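Local structure of TRAP dicarboxylate transporter, DctP subunit (Sulfurospirillum deleyianum, 4OVS) at residues Q102-D105 with I109-D112; V119-V124 with Y266-A271. The protein binds succinate and probably serves as the periplasmic solute receptor of a TRAP transporter, perhaps for related dicarboxylates too. All coordinates share one frame; numbering follows the deposited sequence.

Interaction 1: Q102-D105 with I109-D112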
loop_
_atom_site.group_PDB
_atom_site.type_symbol
_atom_site.label_atom_id
_atom_site.label_comp_id
_atom_site.label_asym_id
_atom_site.label_seq_id
_atom_site.Cartn_x
_atom_site.Cartn_y
_atom_site.Cartn_z
ATOM N N GLN A 102 -12.179 0.706 -2.213
ATOM C CA GLN A 102 -12.170 -0.180 -1.043
ATOM C C GLN A 102 -12.283 -1.643 -1.430
ATOM O O GLN A 102 -12.029 -2.535 -0.612
ATOM C CB GLN A 102 -13.282 0.182 -0.067
ATOM C CG GLN A 102 -13.021 1.444 0.646
ATOM C CD GLN A 102 -14.139 1.790 1.585
ATOM O OE1 GLN A 102 -13.997 1.685 2.806
ATOM N NE2 GLN A 102 -15.271 2.213 1.022
ATOM N N LEU A 103 -12.683 -1.907 -2.665
ATOM C CA LEU A 103 -12.696 -3.270 -3.174
ATOM C C LEU A 103 -11.367 -4.017 -2.891
ATOM O O LEU A 103 -11.373 -5.130 -2.426
ATOM C CB LEU A 103 -12.962 -3.245 -4.672
ATOM C CG LEU A 103 -12.812 -4.525 -5.481
ATOM C CD1 LEU A 103 -13.893 -5.545 -5.170
ATOM C CD2 LEU A 103 -12.874 -4.107 -6.918
ATOM N N PHE A 104 -10.250 -3.377 -3.162
ATOM C CA PHE A 104 -8.940 -4.005 -3.057
ATOM C C PHE A 104 -8.442 -4.161 -1.581
ATOM O O PHE A 104 -7.458 -4.845 -1.317
ATOM C CB PHE A 104 -7.927 -3.170 -3.832
ATOM C CG PHE A 104 -8.224 -3.020 -5.302
ATOM C CD1 PHE A 104 -9.026 -3.926 -5.976
ATOM C CD2 PHE A 104 -7.660 -1.974 -6.027
ATOM C CE1 PHE A 104 -9.272 -3.800 -7.336
ATOM C CE2 PHE A 104 -7.913 -1.837 -7.407
ATOM C CZ PHE A 104 -8.704 -2.751 -8.051
ATOM N N ASP A 105 -9.131 -3.531 -0.637
ATOM C CA ASP A 105 -8.862 -3.685 0.796
ATOM C C ASP A 105 -9.633 -4.828 1.448
ATOM O O ASP A 105 -9.352 -5.194 2.576
ATOM C CB ASP A 105 -9.290 -2.432 1.556
ATOM C CG ASP A 105 -8.269 -1.358 1.529
ATOM O OD1 ASP A 105 -7.135 -1.613 1.058
ATOM O OD2 ASP A 105 -8.616 -0.248 1.986
ATOM N N ILE A 109 -9.790 -10.990 -0.448
ATOM C CA ILE A 109 -10.376 -10.865 -1.786
ATOM C C ILE A 109 -9.434 -11.425 -2.884
ATOM O O ILE A 109 -9.877 -12.020 -3.865
ATOM C CB ILE A 109 -10.822 -9.394 -2.087
ATOM C CG1 ILE A 109 -11.599 -9.317 -3.409
ATOM C CG2 ILE A 109 -9.652 -8.464 -2.182
ATOM C CD1 ILE A 109 -13.084 -9.261 -3.260
ATOM N N PHE A 110 -8.129 -11.265 -2.705
ATOM C CA PHE A 110 -7.160 -11.746 -3.702
ATOM C C PHE A 110 -6.551 -13.085 -3.242
ATOM O O PHE A 110 -6.008 -13.156 -2.129
ATOM C CB PHE A 110 -6.025 -10.728 -3.932
ATOM C CG PHE A 110 -6.466 -9.416 -4.565
ATOM C CD1 PHE A 110 -6.906 -9.366 -5.890
ATOM C CD2 PHE A 110 -6.445 -8.247 -3.854
ATOM C CE1 PHE A 110 -7.319 -8.157 -6.473
ATOM C CE2 PHE A 110 -6.864 -7.044 -4.422
ATOM C CZ PHE A 110 -7.311 -7.003 -5.742
ATOM N N ARG A 111 -6.611 -14.116 -4.095
ATOM C CA ARG A 111 -6.164 -15.468 -3.765
ATOM C C ARG A 111 -4.669 -15.579 -3.787
ATOM O O ARG A 111 -4.108 -16.413 -3.089
ATOM C CB ARG A 111 -6.667 -16.476 -4.786
ATOM C CG ARG A 111 -8.134 -16.563 -4.925
ATOM C CD ARG A 111 -8.512 -17.751 -5.772
ATOM N NE ARG A 111 -8.013 -17.679 -7.144
ATOM C CZ ARG A 111 -8.554 -16.931 -8.108
ATOM N NH1 ARG A 111 -9.600 -16.143 -7.866
ATOM N NH2 ARG A 111 -8.040 -16.957 -9.332
ATOM N N ASP A 112 -4.023 -14.775 -4.622
ATOM C CA ASP A 112 -2.586 -14.868 -4.814
ATOM C C ASP A 112 -2.205 -13.804 -5.817
ATOM O O ASP A 112 -3.065 -13.011 -6.207
ATOM C CB ASP A 112 -2.152 -16.275 -5.236
ATOM C CG ASP A 112 -2.953 -16.827 -6.393
ATOM O OD1 ASP A 112 -3.482 -16.048 -7.211
ATOM O OD2 ASP A 112 -3.045 -18.062 -6.516
#

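Interaction 2: V119-V124 with Y266-A271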
loop_
_atom_site.group_PDB
_atom_site.type_symbol
_atom_site.label_atom_id
_atom_site.label_comp_id
_atom_site.label_asym_id
_atom_site.label_seq_id
_atom_site.Cartn_x
_atom_site.Cartn_y
_atom_site.Cartn_z
ATOM N N VAL A 119 -6.594 -9.023 -12.169
ATOM C CA VAL A 119 -7.561 -7.989 -11.847
ATOM C C VAL A 119 -7.028 -6.597 -12.177
ATOM O O VAL A 119 -7.671 -5.828 -12.922
ATOM C CB VAL A 119 -8.000 -8.086 -10.390
ATOM C CG1 VAL A 119 -8.828 -6.876 -9.994
ATOM C CG2 VAL A 119 -8.785 -9.330 -10.200
ATOM N N LEU A 120 -5.849 -6.293 -11.670
ATOM C CA LEU A 120 -5.265 -4.963 -11.825
ATOM C C LEU A 120 -5.003 -4.602 -13.274
ATOM O O LEU A 120 -5.280 -3.481 -13.670
ATOM C CB LEU A 120 -3.967 -4.811 -11.025
ATOM C CG LEU A 120 -4.079 -4.897 -9.502
ATOM C CD1 LEU A 120 -2.733 -4.595 -8.801
ATOM C CD2 LEU A 120 -5.179 -4.002 -8.972
ATOM N N ASP A 121 -4.473 -5.520 -14.083
ATOM C CA ASP A 121 -4.213 -5.157 -15.465
ATOM C C ASP A 121 -5.367 -5.561 -16.401
ATOM O O ASP A 121 -5.164 -5.689 -17.596
ATOM C CB ASP A 121 -2.906 -5.766 -15.977
ATOM C CG ASP A 121 -1.689 -5.325 -15.178
ATOM O OD1 ASP A 121 -1.638 -4.164 -14.731
ATOM O OD2 ASP A 121 -0.782 -6.167 -14.985
ATOM N N GLY A 122 -6.564 -5.740 -15.850
ATOM C CA GLY A 122 -7.716 -6.170 -16.608
ATOM C C GLY A 122 -8.867 -5.206 -16.406
ATOM O O GLY A 122 -8.669 -4.040 -16.046
ATOM N N GLU A 123 -10.078 -5.699 -16.609
ATOM C CA GLU A 123 -11.277 -4.855 -16.647
ATOM C C GLU A 123 -11.535 -4.042 -15.361
ATOM O O GLU A 123 -11.809 -2.844 -15.423
ATOM C CB GLU A 123 -12.477 -5.744 -16.945
ATOM C CG GLU A 123 -13.818 -5.036 -16.958
ATOM C CD GLU A 123 -14.992 -5.996 -17.198
ATOM O OE1 GLU A 123 -14.755 -7.221 -17.330
ATOM O OE2 GLU A 123 -16.146 -5.516 -17.256
ATOM N N VAL A 124 -11.457 -4.693 -14.204
ATOM C CA VAL A 124 -11.726 -4.019 -12.928
ATOM C C VAL A 124 -10.670 -2.969 -12.635
ATOM O O VAL A 124 -10.992 -1.832 -12.277
ATOM C CB VAL A 124 -11.827 -5.025 -11.781
ATOM C CG1 VAL A 124 -11.817 -4.338 -10.452
ATOM C CG2 VAL A 124 -13.089 -5.852 -11.931
ATOM N N TYR A 266 9.907 -2.723 -13.463
ATOM C CA TYR A 266 11.011 -2.916 -12.524
ATOM C C TYR A 266 10.502 -3.052 -11.084
ATOM O O TYR A 266 10.903 -3.942 -10.355
ATOM C CB TYR A 266 11.980 -1.754 -12.631
ATOM C CG TYR A 266 12.994 -1.761 -11.542
ATOM C CD1 TYR A 266 13.968 -2.732 -11.512
ATOM C CD2 TYR A 266 12.992 -0.799 -10.555
ATOM C CE1 TYR A 266 14.925 -2.767 -10.500
ATOM C CE2 TYR A 266 13.940 -0.812 -9.543
ATOM C CZ TYR A 266 14.903 -1.796 -9.525
ATOM O OH TYR A 266 15.852 -1.867 -8.534
ATOM N N GLU A 267 9.605 -2.170 -10.683
ATOM C CA GLU A 267 9.001 -2.250 -9.358
ATOM C C GLU A 267 8.348 -3.572 -9.079
ATOM O O GLU A 267 8.502 -4.100 -7.986
ATOM C CB GLU A 267 7.993 -1.127 -9.128
ATOM C CG GLU A 267 7.585 -0.932 -7.740
ATOM C CD GLU A 267 6.447 -1.825 -7.208
ATOM O OE1 GLU A 267 5.677 -2.450 -7.994
ATOM O OE2 GLU A 267 6.330 -1.862 -5.933
ATOM N N ARG A 268 7.637 -4.127 -10.048
ATOM C CA ARG A 268 6.919 -5.354 -9.788
ATOM C C ARG A 268 7.901 -6.539 -9.663
ATOM O O ARG A 268 7.618 -7.484 -8.949
ATOM C CB ARG A 268 5.825 -5.628 -10.787
ATOM C CG ARG A 268 4.776 -4.528 -10.912
ATOM C CD ARG A 268 3.826 -4.875 -12.046
ATOM N NE ARG A 268 2.678 -3.979 -12.124
ATOM C CZ ARG A 268 1.594 -4.214 -12.866
ATOM N NH1 ARG A 268 1.488 -5.325 -13.574
ATOM N NH2 ARG A 268 0.603 -3.339 -12.907
ATOM N N LYS A 269 9.048 -6.473 -10.335
ATOM C CA LYS A 269 10.073 -7.505 -10.213
ATOM C C LYS A 269 10.681 -7.437 -8.797
ATOM O O LYS A 269 10.771 -8.446 -8.120
ATOM C CB LYS A 269 11.111 -7.321 -11.338
ATOM C CG LYS A 269 10.589 -7.753 -12.729
ATOM C CD LYS A 269 11.571 -7.298 -13.823
ATOM C CE LYS A 269 11.063 -7.502 -15.213
ATOM N NZ LYS A 269 10.870 -8.905 -15.579
ATOM N N GLU A 270 11.000 -6.228 -8.318
ATOM C CA GLU A 270 11.549 -6.060 -7.001
ATOM C C GLU A 270 10.538 -6.558 -5.971
ATOM O O GLU A 270 10.895 -7.193 -5.007
ATOM C CB GLU A 270 11.920 -4.594 -6.723
ATOM C CG GLU A 270 13.217 -4.119 -7.419
ATOM C CD GLU A 270 14.517 -4.676 -6.795
ATOM O OE1 GLU A 270 15.587 -4.445 -7.398
ATOM O OE2 GLU A 270 14.492 -5.311 -5.716
ATOM N N ALA A 271 9.265 -6.313 -6.206
ATOM C CA ALA A 271 8.249 -6.774 -5.254
ATOM C C ALA A 271 8.088 -8.277 -5.226
ATOM O O ALA A 271 7.762 -8.795 -4.173
ATOM C CB ALA A 271 6.916 -6.121 -5.474
#

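Interaction 1: Q102-D105 with I109-D112
Phe104 and Phe110 meet through their rings: CD1 of Phe104 lies 3.5 Å from CZ of Phe110, close to the plane of the Phe110 ring and at its edge. The ring planes are inclined at 45° and the centroids stand 5.8 Å apart, so the pair is neither a parallel stack nor a T. With CG beside its backbone N and anti to the carbonyl carbon (chi1 -66°), Phe110 brings its CE2-CZ edge to Phe104. CE2 also reaches the backbone, sitting 3.9 Å from the carbonyl O of Phe104. Beside the aromatic pair, the bond from CA to CB of Ile109 is directed at the 102-105 turn, and the branches beyond it divide: CG2 rests 3.8 Å from the carbonyl O of Leu103, while CD1 approaches Leu103 CD1 at 4.3 Å. No hydrogen bond joins the two segments; the contact is buried and essentially apolar. The 102-105 turn is closed on itself by Asp105 N donating to Gln102 O (3.1 Å). Phe91 packs edge-to-face with Phe104, and Leu103 and Ile109 both touch Val328 of helix 317-330. The whole is a small hydrophobic cluster in the core of this periplasmic solute-binding protein of family 7, formed between nearby points of the long connection from strand 86-87, before Asp112 N-caps helix 113-120.

Interaction 2: V119-V124 with Y266-A271
Asp121 and Arg268 meet head-on in a bidentate salt bridge. Arg268 NH1 donates to Asp121 OD2 at 2.8 Å and NH2 to Asp121 OD1 at 3.0 Å, both bonds nearly straight. Each carboxylate oxygen accepts through its syn lone pair, and the two flat groups lie only 10° from coplanar, the carboxylate facing the NH1/NH2 edge of the guanidinium. Arg268 spans the gap because its chain is extended from CG to NE. Its NH2 has a second acceptor, the carbonyl O of Tyr142 in strand 137-152, which helps to fix the rotation of the group. On the other side, Asp121 is where helix 113-120 gives way to the next helix, and Gly122 N closes that turn on Val119 O (3.1 Å). With Arg268 replaced by an alanine, the Asp121 carboxylate is likely to lose its charged mate and the Tyr142 carbonyl this donor. Through two nearly straight bonds and opposite charges, the pair ties the end of helix 113-120 to the long helix 253-289 across the surface, and its strength is likely to be tempered by solvent around the exposed aspartate.

Interactions 1 and 2 follow one another along the chain, with centres 13 Å apart, and are joined by apolar packing. Leu103 CD2 lies 3.7 Å from Val124 CG1, and Phe104 CE2 lies 3.8 Å from Leu120 CD2, while Phe110 CE1 approaches Val119 CB at 4.0 Å. The buried cluster of interaction 1 packs against the end of helix 113-120 and the start of helix 123-134, between which Asp121 carries the surface salt bridge of interaction 2. Neither contact includes a succinate-binding residue: the side chain of Phe104 is about 13 Å from a bound succinate and about 10 Å from that of Tyr236, and the Arg268 side chain is about 9 Å from that of Tyr236.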